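Local coordinates for toxin protein (Yersinia entomophaga, PDB 6AQK) that probably acts as an ADP-ribosyltransferase toxin, transferring ADP-ribose from NAD+ to a target, as the C-terminal domain of an RHS protein, at residues D16-Y20 and E90-Y94; S32-L37 and F54-W58; V99-R104 and M145-P151; K127-K133 and T196-P202. The contacts are given in a common frame with arbitrary orientation. Residues are numbered along the deposited sequence.

Interaction 1 (D16-Y20 and E90-Y94)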
# COMPACT_ATOMS: atom_id res chain seq x y z
N ASP A 16 1.33 -0.63 -23.58
CA ASP A 16 1.61 -1.27 -22.27
C ASP A 16 0.80 -0.49 -21.21
O ASP A 16 0.71 0.72 -21.28
CB ASP A 16 3.07 -1.26 -21.83
CG ASP A 16 3.95 -2.22 -22.59
OD1 ASP A 16 3.43 -3.13 -23.26
OD2 ASP A 16 5.17 -2.04 -22.51
N PRO A 17 0.27 -1.20 -20.22
CA PRO A 17 -0.32 -0.58 -19.03
C PRO A 17 0.49 0.57 -18.44
O PRO A 17 1.71 0.46 -18.26
CB PRO A 17 -0.37 -1.73 -18.06
CG PRO A 17 -0.66 -2.93 -18.93
CD PRO A 17 0.14 -2.68 -20.19
N ALA A 18 -0.16 1.71 -18.24
CA ALA A 18 0.43 2.81 -17.57
C ALA A 18 0.88 2.44 -16.18
O ALA A 18 1.82 3.06 -15.66
CB ALA A 18 -0.55 3.96 -17.53
N LEU A 19 0.25 1.43 -15.59
CA LEU A 19 0.73 0.92 -14.29
C LEU A 19 2.24 0.61 -14.23
O LEU A 19 2.87 0.83 -13.16
CB LEU A 19 -0.08 -0.29 -13.84
CG LEU A 19 0.10 -0.90 -12.50
CD1 LEU A 19 -0.12 0.19 -11.47
CD2 LEU A 19 -0.92 -2.00 -12.26
N TYR A 20 2.84 0.11 -15.33
CA TYR A 20 4.27 -0.16 -15.36
C TYR A 20 5.09 1.06 -14.98
O TYR A 20 6.14 0.91 -14.31
CB TYR A 20 4.77 -0.58 -16.73
CG TYR A 20 4.49 -2.01 -17.11
CD1 TYR A 20 5.23 -3.07 -16.59
CD2 TYR A 20 3.58 -2.29 -18.12
CE1 TYR A 20 4.93 -4.38 -17.00
CE2 TYR A 20 3.29 -3.57 -18.52
CZ TYR A 20 3.94 -4.60 -17.99
OH TYR A 20 3.55 -5.80 -18.48
N GLU A 90 -7.50 3.06 -17.41
CA GLU A 90 -7.22 1.72 -17.87
C GLU A 90 -7.71 0.66 -16.97
O GLU A 90 -7.66 -0.54 -17.33
CB GLU A 90 -5.71 1.55 -18.07
CG GLU A 90 -5.15 2.48 -19.16
CD GLU A 90 -3.68 2.39 -19.36
OE1 GLU A 90 -3.01 1.65 -18.62
OE2 GLU A 90 -3.17 3.03 -20.32
N TRP A 91 -8.09 1.03 -15.75
CA TRP A 91 -8.13 0.00 -14.67
C TRP A 91 -9.07 -1.18 -14.99
O TRP A 91 -8.73 -2.41 -14.77
CB TRP A 91 -8.51 0.61 -13.27
CG TRP A 91 -8.09 -0.31 -12.14
CD1 TRP A 91 -8.83 -1.27 -11.55
CD2 TRP A 91 -6.79 -0.36 -11.50
NE1 TRP A 91 -8.08 -1.94 -10.62
CE2 TRP A 91 -6.84 -1.35 -10.54
CE3 TRP A 91 -5.60 0.38 -11.65
CZ2 TRP A 91 -5.73 -1.72 -9.79
CZ3 TRP A 91 -4.50 0.05 -10.85
CH2 TRP A 91 -4.59 -1.00 -9.92
N SER A 92 -10.25 -0.85 -15.50
CA SER A 92 -11.25 -1.92 -15.77
C SER A 92 -10.75 -2.91 -16.82
O SER A 92 -11.19 -4.02 -16.80
CB SER A 92 -12.64 -1.33 -16.07
OG SER A 92 -12.65 -0.96 -17.42
N GLY A 93 -9.81 -2.51 -17.69
CA GLY A 93 -9.24 -3.35 -18.74
C GLY A 93 -8.10 -4.24 -18.23
O GLY A 93 -7.65 -5.08 -18.96
N TYR A 94 -7.61 -4.05 -16.98
CA TYR A 94 -6.56 -4.90 -16.43
C TYR A 94 -7.09 -6.23 -15.97
O TYR A 94 -8.24 -6.32 -15.61
CB TYR A 94 -5.90 -4.15 -15.24
CG TYR A 94 -5.14 -2.89 -15.59
CD1 TYR A 94 -4.72 -2.59 -16.88
CD2 TYR A 94 -4.76 -2.00 -14.54
CE1 TYR A 94 -3.97 -1.43 -17.15
CE2 TYR A 94 -4.00 -0.88 -14.80
CZ TYR A 94 -3.61 -0.59 -16.10
OH TYR A 94 -2.87 0.57 -16.27
O HOH W 1 -0.68 3.07 -21.23

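Interaction 2 (S32-L37 and F54-W58)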
# COMPACT_ATOMS: atom_id res chain seq x y z
N SER A 32 6.48 9.32 -3.80
CA SER A 32 6.60 10.60 -3.18
C SER A 32 5.47 11.59 -3.54
O SER A 32 5.05 12.43 -2.68
CB SER A 32 8.02 11.15 -3.45
OG SER A 32 8.21 11.48 -4.81
N PHE A 33 4.93 11.48 -4.75
CA PHE A 33 3.80 12.26 -5.18
C PHE A 33 2.55 11.88 -4.29
O PHE A 33 1.84 12.79 -3.79
CB PHE A 33 3.47 11.97 -6.62
CG PHE A 33 2.41 12.85 -7.26
CD1 PHE A 33 1.03 12.57 -7.13
CD2 PHE A 33 2.79 13.87 -8.10
CE1 PHE A 33 0.08 13.39 -7.74
CE2 PHE A 33 1.84 14.66 -8.72
CZ PHE A 33 0.48 14.42 -8.54
N THR A 34 2.30 10.60 -4.06
CA THR A 34 1.11 10.22 -3.34
C THR A 34 1.30 10.52 -1.86
O THR A 34 0.31 10.84 -1.16
CB THR A 34 0.62 8.79 -3.63
OG1 THR A 34 1.60 7.79 -3.26
CG2 THR A 34 0.24 8.63 -5.11
N ILE A 35 2.53 10.43 -1.38
CA ILE A 35 2.83 10.91 -0.04
C ILE A 35 2.52 12.39 0.07
O ILE A 35 1.88 12.82 1.06
CB ILE A 35 4.22 10.55 0.38
CG1 ILE A 35 4.30 9.01 0.57
CG2 ILE A 35 4.61 11.28 1.65
CD1 ILE A 35 5.70 8.52 0.78
N ALA A 36 2.95 13.17 -0.91
CA ALA A 36 2.61 14.62 -0.86
C ALA A 36 1.15 14.88 -0.82
O ALA A 36 0.73 15.76 -0.05
CB ALA A 36 3.22 15.37 -1.97
N LEU A 37 0.35 14.12 -1.57
CA LEU A 37 -1.13 14.25 -1.53
C LEU A 37 -1.65 14.01 -0.11
O LEU A 37 -2.57 14.71 0.30
CB LEU A 37 -1.79 13.25 -2.44
CG LEU A 37 -1.61 13.28 -3.97
CD1 LEU A 37 -2.27 12.04 -4.58
CD2 LEU A 37 -2.22 14.53 -4.52
N PHE A 54 2.51 22.26 -3.74
CA PHE A 54 2.55 20.81 -3.90
C PHE A 54 3.94 20.38 -4.36
O PHE A 54 4.61 19.47 -3.78
CB PHE A 54 1.46 20.34 -4.86
CG PHE A 54 1.44 18.85 -5.02
CD1 PHE A 54 0.75 18.06 -4.12
CD2 PHE A 54 2.23 18.25 -5.98
CE1 PHE A 54 0.80 16.69 -4.24
CE2 PHE A 54 2.32 16.85 -6.07
CZ PHE A 54 1.59 16.10 -5.22
N ILE A 55 4.42 21.04 -5.40
CA ILE A 55 5.70 20.69 -5.97
C ILE A 55 6.79 20.79 -4.96
O ILE A 55 7.64 19.88 -4.85
CB ILE A 55 5.97 21.50 -7.26
CG1 ILE A 55 5.05 20.99 -8.37
CG2 ILE A 55 7.42 21.36 -7.71
CD1 ILE A 55 4.79 21.96 -9.52
N SER A 56 6.76 21.86 -4.16
CA SER A 56 7.75 22.07 -3.13
C SER A 56 7.84 20.92 -2.07
O SER A 56 8.91 20.35 -1.76
CB SER A 56 7.50 23.43 -2.49
OG SER A 56 8.44 23.58 -1.45
N LYS A 57 6.67 20.52 -1.59
CA LYS A 57 6.56 19.41 -0.68
C LYS A 57 6.99 18.10 -1.34
O LYS A 57 7.73 17.31 -0.76
CB LYS A 57 5.08 19.27 -0.25
CG LYS A 57 4.83 18.22 0.85
CD LYS A 57 5.75 18.44 2.05
CE LYS A 57 4.99 18.39 3.34
NZ LYS A 57 5.87 18.91 4.42
N TRP A 58 6.50 17.88 -2.56
CA TRP A 58 6.84 16.67 -3.31
C TRP A 58 8.37 16.56 -3.44
O TRP A 58 8.96 15.48 -3.17
CB TRP A 58 6.14 16.73 -4.67
CG TRP A 58 6.37 15.55 -5.54
CD1 TRP A 58 6.70 14.25 -5.17
CD2 TRP A 58 6.26 15.55 -6.95
NE1 TRP A 58 6.80 13.46 -6.31
CE2 TRP A 58 6.52 14.25 -7.40
CE3 TRP A 58 5.96 16.55 -7.88
CZ2 TRP A 58 6.56 13.94 -8.79
CZ3 TRP A 58 5.98 16.26 -9.19
CH2 TRP A 58 6.28 14.94 -9.65

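Interaction 3 (V99-R104 and M145-P151)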
# COMPACT_ATOMS: atom_id res chain seq x y z
N VAL A 99 -7.73 -14.66 -6.87
CA VAL A 99 -7.45 -15.29 -5.57
C VAL A 99 -8.42 -14.72 -4.55
O VAL A 99 -8.96 -13.65 -4.75
CB VAL A 99 -5.95 -15.12 -5.16
CG1 VAL A 99 -5.08 -15.96 -6.07
CG2 VAL A 99 -5.53 -13.64 -5.21
N ASN A 100 -8.62 -15.44 -3.46
CA ASN A 100 -9.49 -15.07 -2.33
C ASN A 100 -8.84 -14.14 -1.32
O ASN A 100 -9.53 -13.51 -0.54
CB ASN A 100 -9.92 -16.30 -1.51
CG ASN A 100 -10.87 -17.20 -2.26
OD1 ASN A 100 -11.66 -16.73 -3.11
ND2 ASN A 100 -10.78 -18.51 -1.97
N GLU A 101 -7.52 -14.08 -1.35
CA GLU A 101 -6.75 -13.42 -0.28
C GLU A 101 -5.35 -13.08 -0.80
O GLU A 101 -4.77 -13.80 -1.62
CB GLU A 101 -6.68 -14.26 1.01
CG GLU A 101 -6.07 -15.62 0.81
CD GLU A 101 -6.01 -16.52 2.05
OE1 GLU A 101 -5.34 -17.58 1.87
OE2 GLU A 101 -6.57 -16.22 3.13
N THR A 102 -4.84 -11.97 -0.30
CA THR A 102 -3.47 -11.54 -0.58
C THR A 102 -2.87 -10.97 0.72
O THR A 102 -3.54 -10.90 1.77
CB THR A 102 -3.38 -10.51 -1.66
OG1 THR A 102 -4.02 -9.29 -1.23
CG2 THR A 102 -3.93 -11.02 -2.89
N PHE A 103 -1.56 -10.70 0.68
CA PHE A 103 -0.78 -10.38 1.79
C PHE A 103 0.17 -9.30 1.44
O PHE A 103 0.64 -9.23 0.30
CB PHE A 103 0.04 -11.61 2.34
CG PHE A 103 -0.81 -12.79 2.60
CD1 PHE A 103 -1.05 -13.70 1.58
CD2 PHE A 103 -1.36 -13.00 3.84
CE1 PHE A 103 -1.94 -14.75 1.78
CE2 PHE A 103 -2.21 -14.09 4.06
CZ PHE A 103 -2.50 -14.96 3.01
N ARG A 104 0.40 -8.45 2.41
CA ARG A 104 1.40 -7.38 2.26
C ARG A 104 2.27 -7.21 3.47
O ARG A 104 1.79 -7.17 4.58
CB ARG A 104 0.67 -6.04 1.98
CG ARG A 104 1.63 -4.88 1.81
CD ARG A 104 0.86 -3.62 1.39
NE ARG A 104 1.75 -2.48 1.49
CZ ARG A 104 2.52 -2.00 0.51
NH1 ARG A 104 2.48 -2.49 -0.73
NH2 ARG A 104 3.29 -1.00 0.76
N MET A 145 -1.36 0.10 -4.06
CA MET A 145 -0.83 -0.85 -3.14
C MET A 145 -0.61 -2.22 -3.79
O MET A 145 -1.55 -2.85 -4.25
CB MET A 145 -1.88 -1.03 -1.96
CG MET A 145 -1.36 -1.95 -0.89
SD MET A 145 -2.58 -2.24 0.39
CE MET A 145 -2.13 -0.91 1.43
N SER A 146 0.63 -2.74 -3.67
CA SER A 146 0.98 -4.06 -4.12
C SER A 146 0.79 -5.03 -3.01
O SER A 146 0.93 -4.67 -1.85
CB SER A 146 2.42 -4.12 -4.58
OG SER A 146 3.31 -3.79 -3.50
N THR A 147 0.42 -6.24 -3.39
CA THR A 147 0.17 -7.28 -2.44
C THR A 147 0.68 -8.58 -3.08
O THR A 147 0.92 -8.61 -4.27
CB THR A 147 -1.35 -7.38 -2.06
OG1 THR A 147 -2.13 -7.98 -3.11
CG2 THR A 147 -1.94 -5.99 -1.65
N ALA A 148 0.88 -9.62 -2.28
CA ALA A 148 1.39 -10.89 -2.76
C ALA A 148 0.36 -12.00 -2.54
O ALA A 148 -0.34 -11.97 -1.56
CB ALA A 148 2.65 -11.29 -2.04
N LYS A 149 0.32 -12.98 -3.45
CA LYS A 149 -0.48 -14.18 -3.27
C LYS A 149 0.03 -15.04 -2.14
O LYS A 149 -0.77 -15.68 -1.48
CB LYS A 149 -0.49 -15.03 -4.52
CG LYS A 149 -1.32 -14.41 -5.60
CD LYS A 149 -1.12 -15.12 -6.90
CE LYS A 149 -1.80 -14.35 -8.03
NZ LYS A 149 -1.79 -15.18 -9.27
N ASP A 150 1.33 -15.09 -2.00
CA ASP A 150 1.94 -16.02 -1.03
C ASP A 150 2.61 -15.23 0.07
O ASP A 150 3.47 -14.40 -0.22
CB ASP A 150 2.93 -16.88 -1.79
CG ASP A 150 3.47 -18.02 -0.95
OD1 ASP A 150 3.45 -17.96 0.29
OD2 ASP A 150 3.85 -19.01 -1.55
N PRO A 151 2.22 -15.44 1.34
CA PRO A 151 2.89 -14.66 2.40
C PRO A 151 4.39 -14.99 2.62
O PRO A 151 5.12 -14.23 3.28
CB PRO A 151 2.11 -15.01 3.65
CG PRO A 151 1.52 -16.34 3.38
CD PRO A 151 1.25 -16.40 1.91
O HOH W 2 -3.35 -15.92 -2.25
O HOH W 3 2.70 -0.76 -3.47

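Interaction 4 (K127-K133 and T196-P202)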
# COMPACT_ATOMS: atom_id res chain seq x y z
N LYS A 127 4.40 -6.24 25.02
CA LYS A 127 3.58 -7.14 25.82
C LYS A 127 4.04 -8.56 25.58
O LYS A 127 4.52 -8.87 24.50
CB LYS A 127 2.11 -7.01 25.48
CG LYS A 127 1.47 -5.78 26.06
CD LYS A 127 -0.04 -5.92 26.05
CE LYS A 127 -0.69 -4.64 26.55
NZ LYS A 127 -2.15 -4.59 26.26
N SER A 128 3.88 -9.42 26.59
CA SER A 128 4.34 -10.80 26.53
C SER A 128 3.30 -11.70 25.90
O SER A 128 3.65 -12.81 25.49
CB SER A 128 4.62 -11.32 27.96
OG SER A 128 5.20 -10.28 28.70
N ASP A 129 2.03 -11.25 25.85
CA ASP A 129 0.95 -12.07 25.26
C ASP A 129 0.37 -11.35 24.02
O ASP A 129 0.50 -10.14 23.88
CB ASP A 129 -0.22 -12.31 26.24
CG ASP A 129 0.24 -12.66 27.70
OD1 ASP A 129 1.45 -12.68 28.02
OD2 ASP A 129 -0.67 -12.90 28.55
N THR A 130 -0.31 -12.13 23.19
CA THR A 130 -1.03 -11.59 21.99
C THR A 130 -2.23 -10.78 22.45
O THR A 130 -2.73 -10.94 23.58
CB THR A 130 -1.51 -12.71 21.12
OG1 THR A 130 -2.38 -13.53 21.92
CG2 THR A 130 -0.34 -13.53 20.63
N VAL A 131 -2.64 -9.86 21.58
CA VAL A 131 -3.76 -8.95 21.82
C VAL A 131 -4.35 -8.78 20.44
O VAL A 131 -3.57 -8.65 19.44
CB VAL A 131 -3.31 -7.54 22.30
CG1 VAL A 131 -4.51 -6.59 22.41
CG2 VAL A 131 -2.64 -7.63 23.63
N GLN A 132 -5.66 -8.89 20.36
CA GLN A 132 -6.43 -8.46 19.18
C GLN A 132 -7.30 -7.26 19.54
O GLN A 132 -7.73 -7.11 20.69
CB GLN A 132 -7.39 -9.52 18.69
CG GLN A 132 -6.82 -10.86 18.31
CD GLN A 132 -7.93 -11.79 17.78
OE1 GLN A 132 -9.04 -11.33 17.44
NE2 GLN A 132 -7.63 -13.09 17.72
N LYS A 133 -7.61 -6.45 18.55
CA LYS A 133 -8.54 -5.38 18.69
C LYS A 133 -9.40 -5.43 17.44
O LYS A 133 -8.92 -5.31 16.33
CB LYS A 133 -7.81 -4.06 18.83
CG LYS A 133 -8.74 -2.86 18.88
CD LYS A 133 -8.01 -1.54 18.88
CE LYS A 133 -9.02 -0.41 19.08
NZ LYS A 133 -8.31 0.89 19.25
N THR A 196 -10.81 -4.84 9.72
CA THR A 196 -11.60 -5.60 10.66
C THR A 196 -10.92 -6.00 11.93
O THR A 196 -11.61 -6.28 12.93
CB THR A 196 -12.22 -6.84 10.01
OG1 THR A 196 -11.18 -7.73 9.64
CG2 THR A 196 -12.95 -6.42 8.73
N SER A 197 -9.59 -6.04 11.97
CA SER A 197 -8.90 -6.54 13.17
C SER A 197 -7.45 -6.09 13.17
O SER A 197 -6.80 -6.11 12.08
CB SER A 197 -8.88 -8.07 13.15
OG SER A 197 -8.39 -8.44 14.40
N LEU A 198 -6.92 -5.74 14.34
CA LEU A 198 -5.47 -5.55 14.52
C LEU A 198 -5.04 -6.57 15.51
O LEU A 198 -5.77 -6.78 16.51
CB LEU A 198 -5.13 -4.20 15.07
CG LEU A 198 -5.77 -3.07 14.30
CD1 LEU A 198 -5.46 -1.81 15.08
CD2 LEU A 198 -5.29 -3.08 12.84
N GLN A 199 -3.95 -7.26 15.20
CA GLN A 199 -3.33 -8.24 16.15
C GLN A 199 -1.89 -7.93 16.46
O GLN A 199 -1.09 -7.57 15.57
CB GLN A 199 -3.30 -9.64 15.61
CG GLN A 199 -4.61 -10.19 15.14
CD GLN A 199 -4.49 -11.63 14.57
OE1 GLN A 199 -5.28 -11.97 13.75
NE2 GLN A 199 -3.46 -12.46 15.04
N TYR A 200 -1.52 -8.16 17.72
CA TYR A 200 -0.15 -8.03 18.15
C TYR A 200 0.41 -9.41 18.47
O TYR A 200 -0.25 -10.26 19.09
CB TYR A 200 -0.05 -7.14 19.41
CG TYR A 200 1.26 -7.28 20.13
CD1 TYR A 200 2.45 -6.79 19.57
CD2 TYR A 200 1.34 -7.95 21.35
CE1 TYR A 200 3.68 -6.92 20.23
CE2 TYR A 200 2.55 -8.09 22.01
CZ TYR A 200 3.71 -7.58 21.48
OH TYR A 200 4.88 -7.74 22.14
N LEU A 201 1.64 -9.59 18.08
CA LEU A 201 2.32 -10.88 18.18
C LEU A 201 3.64 -10.65 18.89
O LEU A 201 4.62 -10.09 18.31
CB LEU A 201 2.53 -11.50 16.80
CG LEU A 201 1.31 -12.04 16.00
CD1 LEU A 201 1.75 -12.40 14.59
CD2 LEU A 201 0.58 -13.20 16.66
N PRO A 202 3.74 -11.09 20.14
CA PRO A 202 5.09 -11.08 20.75
C PRO A 202 6.21 -11.79 19.95
O PRO A 202 5.97 -12.58 19.06
CB PRO A 202 4.88 -11.81 22.12
CG PRO A 202 3.41 -11.77 22.36
CD PRO A 202 2.73 -11.72 21.00

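Interaction 1 (D16-Y20 and E90-Y94)
The Tyr94 ring lies against Pro17 and Leu19: Pro17 CB comes within 3.7 Å of Tyr94 CE1, and Leu19 CB within 4.1 Å of Tyr94 CE2. Beyond it, Leu19 CD2 reaches Trp91 CZ3 at a loose 4.4 Å. The polar half of the contact centres on Glu90, whose carboxylate OE1 accepts the backbone amide of Ala18 (Ala18 N to Glu90 OE1, 2.9 Å) and the hydroxyl of Tyr94, four residues later (Tyr94 OH to Glu90 OE1, 2.6 Å). Tyr94 OH in turn takes a weak bond from Leu19 N at 3.3 Å, so the carboxylate and the phenol together receive two successive amides, those of Ala18 and Leu19. The other carboxylate oxygen is used as well: a water donates to Glu90 OE2 and to Asp16 O, 2.7 Å from each. In the polar part, side chains of 90-94 thus serve backbone groups of 16-20. The contact ties 16-20, which leads into helix 19-23, to the region where helix 74-90 gives way to the loop toward strand 101-106. Ala18 also rests on Lys86 and Ile87 of helix 74-90, while Trp91 bonds through NE1 to Ala172 O and packs beside Val174 and Pro188.

Interaction 2 (S32-L37 and F54-W58)
One phenyl ring, Phe33, serves two aromatic neighbours in opposite roles. Its face receives the edge of Phe54 (centroids 4.8 Å apart, planes at 61°), while its own edge points at the face of the Trp58 six-membered ring (5.1 Å, 84°). A CH-pi contact adds to this, with Phe33 CB 4.1 Å from the centroid of the Trp58 five-membered ring. The axes of the segments 32-37 and 54-58 approach to 9.1 Å at 121°. Ala36, whose CA lies 5.3 Å from Trp58 CA, puts its CB on Phe54 CE1 at 3.6 Å and Trp58 CB at 4.2 Å, while Leu37 CD2 meets Phe54 CE1 at 3.7 Å. Trp58 NE1 bonds weakly to Ser32 OG (2.9 Å). Phe77 of helix 74-90 meets the Phe54 ring, and Val80 packs on Phe33 and Trp58. Helices 27-39 and 51-63 are therefore held mainly by aromatic and apolar packing, while Ser32 OG and Trp58 NE1 find their stronger partners in backbone carbonyls of helix 27-39, Pro28 O and Tyr29 O respectively.

Interaction 3 (V99-R104 and M145-P151)
This is a single antiparallel beta bridge between two sheets: strand 101-106, at the margin of the five-stranded sheet, crosses strand 145-148, which pairs with 184-187. The bridge joins Phe103 and Ala148 as a hydrogen-bonded pair, with Phe103 N to Ala148 O at 2.8 Å and Ala148 N to Phe103 O at 2.6 Å. Because the axes of 101-104 and 145-148 stand at 112°, the pairing goes no further, and side chains and water take over. Thr102 OG1 bonds weakly to Thr147 OG1 (3.0 Å), which also bonds to Val185 O of strand 184-187. At one end a water donates to Glu101 O (2.6 Å) and Lys149 O (2.7 Å); at the other, Arg104 NH1 gives a hydrogen bond to Ser146 O (2.9 Å), and Arg104 CD packs on Met145 CG at 3.6 Å. Asp106 forms a salt bridge with the same guanidinium. Phe103 turns a face to Pro151, whose CD lies 3.9 Å from the ring centroid in a CH-pi contact, and it also stacks with His164. Arg104 on strand 101-106, beside Ser146 and Thr147 of strand 145-148, with Glu184 touching Ser146, is consistent with the NAD+-binding cleft of the R-S-E class of ADP-ribosyltransferases.

Interaction 4 (K127-K133 and T196-P202)
Tyr200 OH donates a short hydrogen bond to Lys127 O (2.6 Å), fastening the turn that leads into strand 131-140. Antiparallel pairing follows. Tyr200 N to Val131 O is 2.7 Å, and its return bond, Val131 N to Tyr200 O, is weak at 3.5 Å; further along, Lys133 N to Leu198 O (2.8 Å) and Leu198 N to Lys133 O (2.9 Å) close the other hydrogen-bonded pair. Between them Gln132 and Gln199 form a non-hydrogen-bonded pair, with Gln132 CA 3.2 Å from Leu198 O in a CA-H...O contact. On one face of the sheet stand Val131, Lys133, Leu198 and Tyr200; this face is covered by helix 115-124, whose Phe120 touches Lys133 and Leu198 and whose Ser124 touches Tyr200. The other face carries the two glutamines, Gln132 CG to Gln199 CG at 3.9 Å. Past the paired strands, Pro202 packs against 128-130: Pro202 CD meets Thr130 CG2 at 3.6 Å and Pro202 CG lies 3.3 Å from Ser128 O. At the far end, Thr196 and Ser197 both face Lys223 in a classic beta bulge. The cohesion thus comes chiefly from backbone hydrogen bonds, which depend little on side-chain identity, while Tyr200 supplies the specific tie to the turn.

In the fold
Interactions 1 and 2 belong to the N-terminal helical part, where 32-37 and 54-58 fall between the two segments of interaction 1; their centres are 23 Å apart. Both are complete before interactions 3 and 4 begin. These last two interleave along the chain, in the order 99-104, 127-133, 145-151, 196-202, with centres 21 Å apart, and both reach the five-stranded sheet: interaction 3 at outer strand 101-106, interaction 4 at the opposite outer strand 131-140. Interactions 1 and 4 lie farthest apart, about 37 Å between centres, on opposite sides of the chain's centre. Helix 74-90 touches both helical contacts, and its loop continues into the sheet region that probably forms the catalytic cleft.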